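Local structure of ftsY (Mycoplasma mycoides, 1ZU4) at residues 107-112 against 214-219; 112-117 against 140-145; 124-129 against 136-141; 147-152 against 166-171. The protein serves as a receptor for the signal recognition particle (SRP), its NG part joining a helical bundle to a P-loop (G) domain of the SRP54 type. All coordinates share one frame; numbering follows the deposited sequence.

Interaction 1: residues 107-112 against 214-219; sequences IFMLVG and EKMNKI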
loop_
_atom_site.group_PDB
_atom_site.type_symbol
_atom_site.label_atom_id
_atom_site.label_comp_id
_atom_site.label_asym_id
_atom_site.label_seq_id
_atom_site.Cartn_x
_atom_site.Cartn_y
_atom_site.Cartn_z
ATOM N N ILE A 107 9.775 -11.422 -9.491
ATOM C CA ILE A 107 9.390 -12.149 -8.293
ATOM C C ILE A 107 9.064 -11.162 -7.169
ATOM O O ILE A 107 9.930 -10.418 -6.747
ATOM C CB ILE A 107 10.497 -13.155 -7.848
ATOM C CG1 ILE A 107 10.877 -14.110 -8.993
ATOM C CG2 ILE A 107 10.001 -13.919 -6.663
ATOM C CD1 ILE A 107 12.080 -15.096 -8.694
ATOM N N PHE A 108 7.824 -11.193 -6.677
ATOM C CA PHE A 108 7.393 -10.290 -5.619
ATOM C C PHE A 108 6.956 -11.105 -4.425
ATOM O O PHE A 108 6.172 -12.068 -4.574
ATOM C CB PHE A 108 6.159 -9.473 -6.033
ATOM C CG PHE A 108 6.363 -8.577 -7.192
ATOM C CD1 PHE A 108 5.255 -7.998 -7.793
ATOM C CD2 PHE A 108 7.653 -8.302 -7.697
ATOM C CE1 PHE A 108 5.422 -7.153 -8.898
ATOM C CE2 PHE A 108 7.837 -7.460 -8.787
ATOM C CZ PHE A 108 6.754 -6.853 -9.365
ATOM N N MET A 109 7.417 -10.730 -3.243
ATOM C CA MET A 109 6.832 -11.324 -2.020
ATOM C C MET A 109 5.813 -10.429 -1.350
ATOM O O MET A 109 5.977 -9.250 -1.315
ATOM C CB MET A 109 7.920 -11.604 -1.004
ATOM C CG MET A 109 9.064 -12.403 -1.543
ATOM S SD MET A 109 10.171 -12.704 -0.188
ATOM C CE MET A 109 10.941 -14.221 -0.803
ATOM N N LEU A 110 4.773 -10.988 -0.781
ATOM C CA LEU A 110 3.874 -10.196 0.011
ATOM C C LEU A 110 4.108 -10.574 1.471
ATOM O O LEU A 110 4.286 -11.753 1.789
ATOM C CB LEU A 110 2.441 -10.425 -0.379
ATOM C CG LEU A 110 1.838 -9.821 -1.667
ATOM C CD1 LEU A 110 1.167 -8.570 -1.344
ATOM C CD2 LEU A 110 2.787 -9.645 -2.847
ATOM N N VAL A 111 4.232 -9.558 2.319
ATOM C CA VAL A 111 4.561 -9.778 3.746
ATOM C C VAL A 111 3.660 -8.937 4.628
ATOM O O VAL A 111 2.944 -8.067 4.140
ATOM C CB VAL A 111 6.035 -9.441 4.087
ATOM C CG1 VAL A 111 7.001 -10.317 3.297
ATOM C CG2 VAL A 111 6.335 -7.917 3.913
ATOM N N GLY A 112 3.734 -9.188 5.928
ATOM C CA GLY A 112 2.958 -8.472 6.926
ATOM C C GLY A 112 2.433 -9.443 7.974
ATOM O O GLY A 112 2.528 -10.679 7.817
ATOM N N GLU A 214 14.945 -16.045 4.343
ATOM C CA GLU A 214 16.274 -16.181 3.797
ATOM C C GLU A 214 16.377 -17.499 2.985
ATOM O O GLU A 214 16.940 -17.515 1.875
ATOM C CB GLU A 214 17.347 -15.992 4.900
ATOM C CG GLU A 214 18.765 -16.257 4.451
ATOM C CD GLU A 214 19.330 -15.204 3.511
ATOM O OE1 GLU A 214 18.769 -14.089 3.462
ATOM O OE2 GLU A 214 20.336 -15.498 2.800
ATOM N N LYS A 215 15.805 -18.591 3.488
ATOM C CA LYS A 215 15.700 -19.801 2.642
ATOM C C LYS A 215 15.070 -19.496 1.293
ATOM O O LYS A 215 15.578 -19.915 0.246
ATOM C CB LYS A 215 14.894 -20.909 3.312
ATOM C CG LYS A 215 15.639 -21.703 4.275
ATOM C CD LYS A 215 14.881 -22.965 4.645
ATOM C CE LYS A 215 14.185 -22.824 5.981
ATOM N NZ LYS A 215 14.053 -24.168 6.656
ATOM N N MET A 216 13.983 -18.738 1.309
ATOM C CA MET A 216 13.276 -18.407 0.047
ATOM C C MET A 216 14.180 -17.605 -0.897
ATOM O O MET A 216 14.282 -17.894 -2.090
ATOM C CB MET A 216 11.998 -17.636 0.365
ATOM C CG MET A 216 10.916 -18.553 0.887
ATOM S SD MET A 216 9.497 -17.593 1.369
ATOM C CE MET A 216 8.498 -18.793 2.140
ATOM N N ASN A 217 14.772 -16.550 -0.361
ATOM C CA ASN A 217 15.732 -15.725 -1.038
ATOM C C ASN A 217 16.834 -16.545 -1.705
ATOM O O ASN A 217 17.167 -16.332 -2.878
ATOM C CB ASN A 217 16.358 -14.813 -0.006
ATOM C CG ASN A 217 15.492 -13.626 0.334
ATOM O OD1 ASN A 217 14.510 -13.311 -0.369
ATOM N ND2 ASN A 217 15.866 -12.922 1.422
ATOM N N LYS A 218 17.394 -17.482 -0.953
ATOM C CA LYS A 218 18.451 -18.349 -1.462
ATOM C C LYS A 218 17.961 -19.208 -2.628
ATOM O O LYS A 218 18.644 -19.361 -3.628
ATOM C CB LYS A 218 19.031 -19.197 -0.316
ATOM C CG LYS A 218 19.965 -18.395 0.686
ATOM C CD LYS A 218 20.999 -17.565 -0.152
ATOM C CE LYS A 218 22.394 -17.507 0.479
ATOM N NZ LYS A 218 23.447 -17.146 -0.540
ATOM N N ILE A 219 16.741 -19.716 -2.528
ATOM C CA ILE A 219 16.181 -20.498 -3.630
ATOM C C ILE A 219 16.002 -19.648 -4.900
ATOM O O ILE A 219 16.321 -20.103 -6.028
ATOM C CB ILE A 219 14.796 -21.126 -3.237
ATOM C CG1 ILE A 219 15.047 -22.369 -2.385
ATOM C CG2 ILE A 219 14.064 -21.609 -4.501
ATOM C CD1 ILE A 219 13.921 -22.783 -1.539
#
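With CG anti to its own carbonyl carbon (chi1 -52°) and the rest of the chain extended, M109 sends its terminal methyl from strand 107-111 into the angle between M216 and N217 of helix 214-219. Methionine suits this task because the helix stands far from the strand: the closest CA atoms, those of M109 and M216, are 9.8 Å apart, and a long unbranched chain can bridge the gap. M109 CE lies 3.8 Å from M216 CB, at the root of that side chain, and 3.7 Å from N217 OD1. N217 starts off along the side of the helix, yet its first torsion (chi1 -80°) brings the amide oxygen in beside the methyl. No hydrogen bond joins the two segments, and the small shared surface, about 100 Å², is held by van der Waals contact alone. M216 uses its own flexible chain elsewhere, running on to A141, P176 and V180, and so tying its helix to helix 176-189 and to the loop after strand 136-140. Strand 106-111 is an inner strand of the sheet, its M109 backbone paired with E230 and L232 of strand 230-236, while F108 and L110 face helix 118-131.

Interaction 2: residues 112-117 against 140-145; sequences GVNGTG and AADTFR. Unlike the reference sequence in segment 140-145: R145 (reference Ser). With SO4 (sulfate ion), chain B.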
loop_
_atom_site.group_PDB
_atom_site.type_symbol
_atom_site.label_atom_id
_atom_site.label_comp_id
_atom_site.label_asym_id
_atom_site.label_seq_id
_atom_site.Cartn_x
_atom_site.Cartn_y
_atom_site.Cartn_z
ATOM N N GLY A 112 3.734 -9.188 5.928
ATOM C CA GLY A 112 2.958 -8.472 6.926
ATOM C C GLY A 112 2.433 -9.443 7.974
ATOM O O GLY A 112 2.528 -10.679 7.817
ATOM N N VAL A 113 1.878 -8.882 9.048
ATOM C CA VAL A 113 1.206 -9.694 10.078
ATOM C C VAL A 113 -0.111 -10.176 9.530
ATOM O O VAL A 113 -0.847 -9.448 8.838
ATOM C CB VAL A 113 0.902 -8.945 11.408
ATOM C CG1 VAL A 113 -0.230 -7.980 11.235
ATOM C CG2 VAL A 113 0.502 -9.941 12.495
ATOM N N ASN A 114 -0.411 -11.409 9.879
ATOM C CA ASN A 114 -1.630 -12.057 9.454
ATOM C C ASN A 114 -2.897 -11.248 9.784
ATOM O O ASN A 114 -2.933 -10.440 10.746
ATOM C CB ASN A 114 -1.631 -13.480 10.026
ATOM C CG ASN A 114 -0.361 -14.245 9.614
ATOM O OD1 ASN A 114 0.190 -15.042 10.380
ATOM N ND2 ASN A 114 0.109 -13.992 8.393
ATOM N N GLY A 115 -3.906 -11.409 8.935
ATOM C CA GLY A 115 -5.174 -10.715 9.101
ATOM C C GLY A 115 -5.146 -9.266 8.678
ATOM O O GLY A 115 -6.044 -8.523 9.056
ATOM N N THR A 116 -4.126 -8.858 7.916
ATOM C CA THR A 116 -4.068 -7.501 7.310
ATOM C C THR A 116 -4.513 -7.487 5.862
ATOM O O THR A 116 -4.670 -6.418 5.296
ATOM C CB THR A 116 -2.650 -6.825 7.345
ATOM O OG1 THR A 116 -1.638 -7.717 6.814
ATOM C CG2 THR A 116 -2.299 -6.358 8.740
ATOM N N GLY A 117 -4.690 -8.669 5.261
ATOM C CA GLY A 117 -5.189 -8.773 3.878
ATOM C C GLY A 117 -4.178 -9.164 2.800
ATOM O O GLY A 117 -4.331 -8.788 1.622
ATOM N N ALA A 140 1.674 -20.349 -2.795
ATOM C CA ALA A 140 0.967 -20.364 -1.515
ATOM C C ALA A 140 1.879 -20.808 -0.365
ATOM O O ALA A 140 1.685 -21.900 0.214
ATOM C CB ALA A 140 -0.240 -21.319 -1.613
ATOM N N ALA A 141 2.841 -19.956 -0.009
ATOM C CA ALA A 141 3.865 -20.309 0.990
ATOM C C ALA A 141 3.532 -19.861 2.406
ATOM O O ALA A 141 4.373 -19.971 3.302
ATOM C CB ALA A 141 5.237 -19.775 0.579
ATOM N N ASP A 142 2.305 -19.371 2.603
ATOM C CA ASP A 142 1.760 -19.219 3.945
ATOM C C ASP A 142 1.086 -20.530 4.267
ATOM O O ASP A 142 -0.126 -20.699 4.060
ATOM C CB ASP A 142 0.753 -18.074 4.018
ATOM C CG ASP A 142 0.352 -17.729 5.439
ATOM O OD1 ASP A 142 0.486 -18.572 6.357
ATOM O OD2 ASP A 142 -0.105 -16.592 5.644
ATOM N N THR A 143 1.886 -21.464 4.768
ATOM C CA THR A 143 1.422 -22.812 5.090
ATOM C C THR A 143 0.952 -22.908 6.555
ATOM O O THR A 143 0.577 -23.988 6.998
ATOM C CB THR A 143 2.532 -23.878 4.833
ATOM O OG1 THR A 143 3.639 -23.614 5.701
ATOM C CG2 THR A 143 3.041 -23.860 3.384
ATOM N N PHE A 144 0.966 -21.795 7.303
ATOM C CA PHE A 144 0.590 -21.854 8.730
ATOM C C PHE A 144 -0.853 -22.354 8.980
ATOM O O PHE A 144 -1.161 -22.965 10.025
ATOM C CB PHE A 144 0.821 -20.533 9.492
ATOM C CG PHE A 144 0.453 -20.646 10.950
ATOM C CD1 PHE A 144 1.399 -21.090 11.893
ATOM C CD2 PHE A 144 -0.873 -20.423 11.375
ATOM C CE1 PHE A 144 1.039 -21.267 13.253
ATOM C CE2 PHE A 144 -1.248 -20.600 12.723
ATOM C CZ PHE A 144 -0.289 -21.027 13.666
ATOM N N ARG A 145 -1.734 -22.070 8.026
ATOM C CA ARG A 145 -3.074 -22.638 8.000
ATOM C C ARG A 145 -3.426 -22.750 6.537
ATOM O O ARG A 145 -3.184 -21.805 5.756
ATOM C CB ARG A 145 -4.084 -21.728 8.706
ATOM C CG ARG A 145 -4.268 -20.362 8.046
ATOM C CD ARG A 145 -3.034 -19.531 8.258
ATOM N NE ARG A 145 -3.207 -18.145 7.865
ATOM C CZ ARG A 145 -2.276 -17.215 8.038
ATOM N NH1 ARG A 145 -1.108 -17.529 8.599
ATOM N NH2 ARG A 145 -2.513 -15.972 7.651
HETATM S S SO4 B . -3.866 -12.519 5.575
HETATM O O1 SO4 B . -3.486 -13.092 4.267
HETATM O O2 SO4 B . -3.383 -13.478 6.574
HETATM O O3 SO4 B . -3.191 -11.239 5.892
HETATM O O4 SO4 B . -5.316 -12.309 5.577
#
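Among CA atoms, those of N114 and D142 come nearest across two loops that run from strand ends toward helices, at 9.7 Å. Loop 112-117 fits the P-loop (Walker A) pattern and is wrapped round a sulfate ion, probably taken from the crystallisation liquor. Its turns depend on glycine: G115 has a positive phi of 77°, and G112 and G117 adopt backbone angles at which a CB would collide with the preceding carbonyl oxygen. Backbone N-H groups therefore converge on the anion. G115 N gives a nearly straight bond to sulfate O2 (3.2 Å, 174°), whereas O3 takes one from G117 N at 3.0 Å and weaker ones from the amides of G115 and T116. K118 N and T119 N complete the nest at the start of helix 118-131. T116 braces the turn from within, its OG1 bonding V113 O at 2.8 Å.

From loop 140-145 comes R145, a residue that differs from the reference sequence. Its guanidinium reaches the anion edge-on, with NH2 2.9 Å from sulfate O2, and passes close to N114, whose amide plane is turned 74° from its own; R145 NH2 is 3.6 Å from N114 CB. The D142 carboxylate lies over one face of the same guanidinium, offset toward its rim. Its OD1 is 2.9 Å from R145 NH1, but well out of the guanidinium plane, making this salt bridge one of charge without a directed N-H.

Interaction 3: residues 124-129 against 136-141; sequences KMANYY and VLIAAA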
loop_
_atom_site.group_PDB
_atom_site.type_symbol
_atom_site.label_atom_id
_atom_site.label_comp_id
_atom_site.label_asym_id
_atom_site.label_seq_id
_atom_site.Cartn_x
_atom_site.Cartn_y
_atom_site.Cartn_z
ATOM N N LYS A 124 -5.391 -10.025 -6.026
ATOM C CA LYS A 124 -5.680 -8.836 -6.798
ATOM C C LYS A 124 -4.479 -8.454 -7.639
ATOM O O LYS A 124 -4.647 -8.056 -8.773
ATOM C CB LYS A 124 -6.117 -7.677 -5.911
ATOM C CG LYS A 124 -7.522 -7.939 -5.328
ATOM C CD LYS A 124 -8.026 -6.814 -4.512
ATOM C CE LYS A 124 -9.378 -7.211 -3.887
ATOM N NZ LYS A 124 -10.157 -6.002 -3.492
ATOM N N MET A 125 -3.279 -8.620 -7.082
ATOM C CA MET A 125 -2.079 -8.382 -7.837
ATOM C C MET A 125 -1.873 -9.359 -8.977
ATOM O O MET A 125 -1.427 -8.946 -10.040
ATOM C CB MET A 125 -0.877 -8.363 -6.932
ATOM C CG MET A 125 -0.602 -6.966 -6.366
ATOM S SD MET A 125 1.035 -7.085 -5.727
ATOM C CE MET A 125 2.043 -6.451 -7.047
ATOM N N ALA A 126 -2.149 -10.644 -8.758
ATOM C CA ALA A 126 -2.066 -11.621 -9.848
ATOM C C ALA A 126 -3.010 -11.231 -11.019
ATOM O O ALA A 126 -2.593 -11.231 -12.190
ATOM C CB ALA A 126 -2.406 -13.062 -9.327
ATOM N N ASN A 127 -4.261 -10.943 -10.680
ATOM C CA ASN A 127 -5.270 -10.459 -11.637
ATOM C C ASN A 127 -4.853 -9.181 -12.390
ATOM O O ASN A 127 -5.128 -9.063 -13.577
ATOM C CB ASN A 127 -6.634 -10.190 -10.951
ATOM C CG ASN A 127 -7.771 -10.002 -11.972
ATOM O OD1 ASN A 127 -8.366 -8.915 -12.094
ATOM N ND2 ASN A 127 -8.033 -11.047 -12.735
ATOM N N TYR A 128 -4.203 -8.251 -11.686
ATOM C CA TYR A 128 -3.731 -6.991 -12.247
ATOM C C TYR A 128 -2.734 -7.241 -13.368
ATOM O O TYR A 128 -2.812 -6.601 -14.451
ATOM C CB TYR A 128 -3.095 -6.120 -11.141
ATOM C CG TYR A 128 -2.518 -4.789 -11.589
ATOM C CD1 TYR A 128 -3.264 -3.606 -11.533
ATOM C CD2 TYR A 128 -1.186 -4.703 -12.012
ATOM C CE1 TYR A 128 -2.672 -2.367 -11.936
ATOM C CE2 TYR A 128 -0.621 -3.516 -12.410
ATOM C CZ TYR A 128 -1.340 -2.361 -12.390
ATOM O OH TYR A 128 -0.676 -1.197 -12.785
ATOM N N TYR A 129 -1.774 -8.151 -13.134
ATOM C CA TYR A 129 -0.789 -8.454 -14.178
ATOM C C TYR A 129 -1.362 -9.375 -15.254
ATOM O O TYR A 129 -1.037 -9.229 -16.451
ATOM C CB TYR A 129 0.518 -8.998 -13.562
ATOM C CG TYR A 129 1.241 -7.875 -12.903
ATOM C CD1 TYR A 129 1.165 -7.688 -11.519
ATOM C CD2 TYR A 129 1.926 -6.946 -13.659
ATOM C CE1 TYR A 129 1.781 -6.616 -10.890
ATOM C CE2 TYR A 129 2.553 -5.829 -13.050
ATOM C CZ TYR A 129 2.470 -5.684 -11.657
ATOM O OH TYR A 129 3.054 -4.601 -11.028
ATOM N N VAL A 136 1.140 -15.545 -14.889
ATOM C CA VAL A 136 1.341 -15.345 -13.438
ATOM C C VAL A 136 1.221 -16.633 -12.634
ATOM O O VAL A 136 0.289 -17.412 -12.806
ATOM C CB VAL A 136 0.379 -14.296 -12.815
ATOM C CG1 VAL A 136 0.755 -14.014 -11.328
ATOM C CG2 VAL A 136 0.449 -12.988 -13.574
ATOM N N LEU A 137 2.181 -16.822 -11.732
ATOM C CA LEU A 137 2.185 -17.960 -10.836
ATOM C C LEU A 137 2.197 -17.457 -9.390
ATOM O O LEU A 137 2.909 -16.533 -9.075
ATOM C CB LEU A 137 3.425 -18.815 -11.103
ATOM C CG LEU A 137 3.535 -20.113 -10.278
ATOM C CD1 LEU A 137 2.399 -21.100 -10.598
ATOM C CD2 LEU A 137 4.892 -20.768 -10.505
ATOM N N ILE A 138 1.366 -18.064 -8.549
ATOM C CA ILE A 138 1.327 -17.819 -7.107
ATOM C C ILE A 138 1.888 -19.027 -6.342
ATOM O O ILE A 138 1.578 -20.207 -6.668
ATOM C CB ILE A 138 -0.123 -17.577 -6.633
ATOM C CG1 ILE A 138 -0.685 -16.280 -7.250
ATOM C CG2 ILE A 138 -0.228 -17.530 -5.124
ATOM C CD1 ILE A 138 -2.202 -16.286 -7.323
ATOM N N ALA A 139 2.704 -18.713 -5.325
ATOM C CA ALA A 139 3.264 -19.692 -4.420
ATOM C C ALA A 139 2.586 -19.448 -3.139
ATOM O O ALA A 139 2.883 -18.466 -2.467
ATOM C CB ALA A 139 4.843 -19.525 -4.238
ATOM N N ALA A 140 1.674 -20.349 -2.795
ATOM C CA ALA A 140 0.967 -20.364 -1.515
ATOM C C ALA A 140 1.879 -20.808 -0.365
ATOM O O ALA A 140 1.685 -21.900 0.214
ATOM C CB ALA A 140 -0.240 -21.319 -1.613
ATOM N N ALA A 141 2.841 -19.956 -0.009
ATOM C CA ALA A 141 3.865 -20.309 0.990
ATOM C C ALA A 141 3.532 -19.861 2.406
ATOM O O ALA A 141 4.373 -19.971 3.302
ATOM C CB ALA A 141 5.237 -19.775 0.579
#
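This is a buried, mainly apolar helix-on-sheet contact within the P-loop domain, without a hydrogen bond between the segments, where helix 118-131 lies over strand 136-140, the strand that follows it in the chain. The short helix and strand segments run almost antiparallel (167°), as expected when a beta-alpha-beta crossover turns back, with their axes 8.8 Å apart at closest approach. A126 is the residue that lets them come together. Having only a methyl, it allows its CA to approach that of V136 to 6.2 Å, and A126 CB then rests between two branched side chains, 3.9 Å from V136 CG1 and 3.8 Å from I138 CD1. V136 divides its two methyls between A126 and Y129, one turn apart on the same side of the helix: CG1, anti to the backbone N (chi1 -173°), meets A126, while CG2 lies by A126 O and touches Y129 CB at 4.0 Å. Beta-branched residues suit such a strand, since they present methyls close to the backbone. Y129 contributes only the base of its side chain here; its ring leads away to stack with F100. Between V136 and I138, L137 points to the other side of the sheet, onto K186 and A187 of helix 176-189. Strand 136-140 is therefore covered on both faces, flanked by strands 164-167 and 194-198, and A126 also touches V164 and L196 from these two neighbours.

Interaction 4: residues 147-152 against 166-171; sequences GATQQL and LVKANK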
loop_
_atom_site.group_PDB
_atom_site.type_symbol
_atom_site.label_atom_id
_atom_site.label_comp_id
_atom_site.label_asym_id
_atom_site.label_seq_id
_atom_site.Cartn_x
_atom_site.Cartn_y
_atom_site.Cartn_z
ATOM N N GLY A 147 -6.035 -22.482 5.308
ATOM C CA GLY A 147 -7.055 -21.439 5.073
ATOM C C GLY A 147 -6.635 -20.411 4.032
ATOM O O GLY A 147 -7.431 -20.052 3.151
ATOM N N ALA A 148 -5.383 -19.954 4.127
ATOM C CA ALA A 148 -4.781 -19.047 3.142
ATOM C C ALA A 148 -4.664 -19.736 1.777
ATOM O O ALA A 148 -4.941 -19.130 0.725
ATOM C CB ALA A 148 -3.444 -18.599 3.628
ATOM N N THR A 149 -4.251 -21.005 1.801
ATOM C CA THR A 149 -4.274 -21.856 0.631
ATOM C C THR A 149 -5.717 -22.029 0.103
ATOM O O THR A 149 -5.945 -21.842 -1.096
ATOM C CB THR A 149 -3.560 -23.231 0.892
ATOM O OG1 THR A 149 -2.212 -22.999 1.349
ATOM C CG2 THR A 149 -3.513 -24.089 -0.383
ATOM N N GLN A 150 -6.680 -22.349 0.976
ATOM C CA GLN A 150 -8.084 -22.495 0.534
ATOM C C GLN A 150 -8.553 -21.245 -0.212
ATOM O O GLN A 150 -9.170 -21.358 -1.267
ATOM C CB GLN A 150 -9.105 -22.783 1.677
ATOM C CG GLN A 150 -8.701 -23.633 2.909
ATOM C CD GLN A 150 -8.248 -25.052 2.600
ATOM O OE1 GLN A 150 -7.383 -25.276 1.750
ATOM N NE2 GLN A 150 -8.797 -26.019 3.335
ATOM N N GLN A 151 -8.250 -20.069 0.343
ATOM C CA GLN A 151 -8.618 -18.788 -0.271
ATOM C C GLN A 151 -8.055 -18.648 -1.673
ATOM O O GLN A 151 -8.791 -18.340 -2.606
ATOM C CB GLN A 151 -8.141 -17.608 0.580
ATOM C CG GLN A 151 -8.927 -17.404 1.848
ATOM C CD GLN A 151 -8.265 -16.442 2.808
ATOM O OE1 GLN A 151 -7.661 -15.440 2.395
ATOM N NE2 GLN A 151 -8.382 -16.731 4.102
ATOM N N LEU A 152 -6.744 -18.846 -1.809
ATOM C CA LEU A 152 -6.088 -18.769 -3.103
ATOM C C LEU A 152 -6.743 -19.681 -4.145
ATOM O O LEU A 152 -6.995 -19.257 -5.288
ATOM C CB LEU A 152 -4.595 -19.050 -2.941
ATOM C CG LEU A 152 -3.871 -17.886 -2.267
ATOM C CD1 LEU A 152 -2.394 -18.212 -2.006
ATOM C CD2 LEU A 152 -4.027 -16.581 -3.068
ATOM N N LEU A 166 -1.403 -21.647 -9.618
ATOM C CA LEU A 166 -1.090 -21.766 -8.175
ATOM C C LEU A 166 -0.284 -23.011 -7.874
ATOM O O LEU A 166 -0.673 -24.129 -8.288
ATOM C CB LEU A 166 -2.381 -21.880 -7.355
ATOM C CG LEU A 166 -2.195 -21.960 -5.831
ATOM C CD1 LEU A 166 -1.904 -20.581 -5.232
ATOM C CD2 LEU A 166 -3.397 -22.573 -5.171
ATOM N N VAL A 167 0.802 -22.825 -7.127
ATOM C CA VAL A 167 1.555 -23.936 -6.532
ATOM C C VAL A 167 1.317 -23.920 -5.021
ATOM O O VAL A 167 1.347 -22.857 -4.380
ATOM C CB VAL A 167 3.095 -23.850 -6.881
ATOM C CG1 VAL A 167 3.893 -24.892 -6.142
ATOM C CG2 VAL A 167 3.302 -24.037 -8.392
ATOM N N LYS A 168 1.082 -25.081 -4.436
ATOM C CA LYS A 168 0.797 -25.142 -2.992
ATOM C C LYS A 168 1.487 -26.360 -2.365
ATOM O O LYS A 168 2.093 -27.153 -3.067
ATOM C CB LYS A 168 -0.717 -25.204 -2.746
ATOM C CG LYS A 168 -1.430 -26.273 -3.564
ATOM C CD LYS A 168 -2.824 -26.551 -3.040
ATOM C CE LYS A 168 -3.567 -27.518 -3.938
ATOM N NZ LYS A 168 -4.491 -28.357 -3.100
ATOM N N ALA A 169 1.387 -26.472 -1.046
ATOM C CA ALA A 169 1.850 -27.627 -0.270
ATOM C C ALA A 169 0.847 -28.791 -0.358
ATOM O O ALA A 169 -0.378 -28.573 -0.287
ATOM C CB ALA A 169 2.002 -27.206 1.183
ATOM N N ASN A 170 1.370 -30.014 -0.493
ATOM C CA ASN A 170 0.543 -31.247 -0.475
ATOM C C ASN A 170 0.522 -31.882 0.929
ATOM O O ASN A 170 -0.247 -32.825 1.206
ATOM C CB ASN A 170 1.019 -32.261 -1.554
ATOM C CG ASN A 170 2.562 -32.438 -1.587
ATOM O OD1 ASN A 170 3.214 -32.659 -0.553
ATOM N ND2 ASN A 170 3.140 -32.344 -2.791
ATOM N N LYS A 171 1.368 -31.343 1.810
ATOM C CA LYS A 171 1.543 -31.847 3.162
ATOM C C LYS A 171 0.971 -30.863 4.193
ATOM O O LYS A 171 0.768 -29.689 3.896
ATOM C CB LYS A 171 3.030 -32.124 3.421
ATOM C CG LYS A 171 3.357 -32.657 4.814
ATOM C CD LYS A 171 2.947 -34.164 4.973
ATOM C CE LYS A 171 2.062 -34.342 6.272
ATOM N NZ LYS A 171 2.726 -33.593 7.476
HETATM O O HOH W 1 0.291 -24.102 0.524
#
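Helix 147-152 passes over the end of strand 166-167, T149 facing K168 and L152 facing L166, with CA separations of 7.0 and 7.7 Å. The two belong to a beta-alpha-beta unit, strand 136-140, helix 146-156 and strand 164-167, the last being the outermost strand at this side of the sheet within the chain. Leucines make the inner half of the contact. In L166, CG lies anti to the backbone N (chi1 -178°), and this together with chi2 of 78° brings CD1 to the helix, 3.9 Å from L152 CB and 4.0 Å from L152 CD1, the two side chains crossing at about a right angle. L152 also touches A140 of strand 136-140 and L122 of helix 118-131, linking its own helix to both, and L166 packs on I138 of the neighbouring strand.

Farther out the chemistry becomes mixed. K168 lays its aliphatic part across the T149 methyl, K168 CD being 3.7 Å from T149 CG2, and carries its charged end on to a salt bridge with E153 of the same helix. Lysine suits this exposed edge because its chain can cover a hydrophobic group while its ammonium stays with an acid and near solvent. T149 is likewise two-faced: at chi1 -56° its methyl turns to K168, while its hydroxyl is placed to meet a water. That water bridges the segments, lying 2.9 Å from T149 OG1 and accepting a hydrogen bond from A169 N at 3.0 Å.

All four interactions lie in the P-loop domain, on the same sheet or the loops at its strand ends, with centres 11 to 17 Å apart. Interaction 1 spans the widest stretch of chain and encloses the others. Interactions 1 and 2 share G112, where strand 106-111 gives way to the sulfate-binding loop, and interactions 2 and 3 share A140 and A141 at the end of strand 136-140. Interaction 4 follows, its strand joined to 136-140 through the bonds of I138 and A140 with V167. Helices 118-131 and 146-156 cover one face of the sheet, and helices 176-189 and 206-221 the other. The sulfate-binding loop, and the loop that brings R145 beside it, thus follow directly from strands of a sheet packed on both sides.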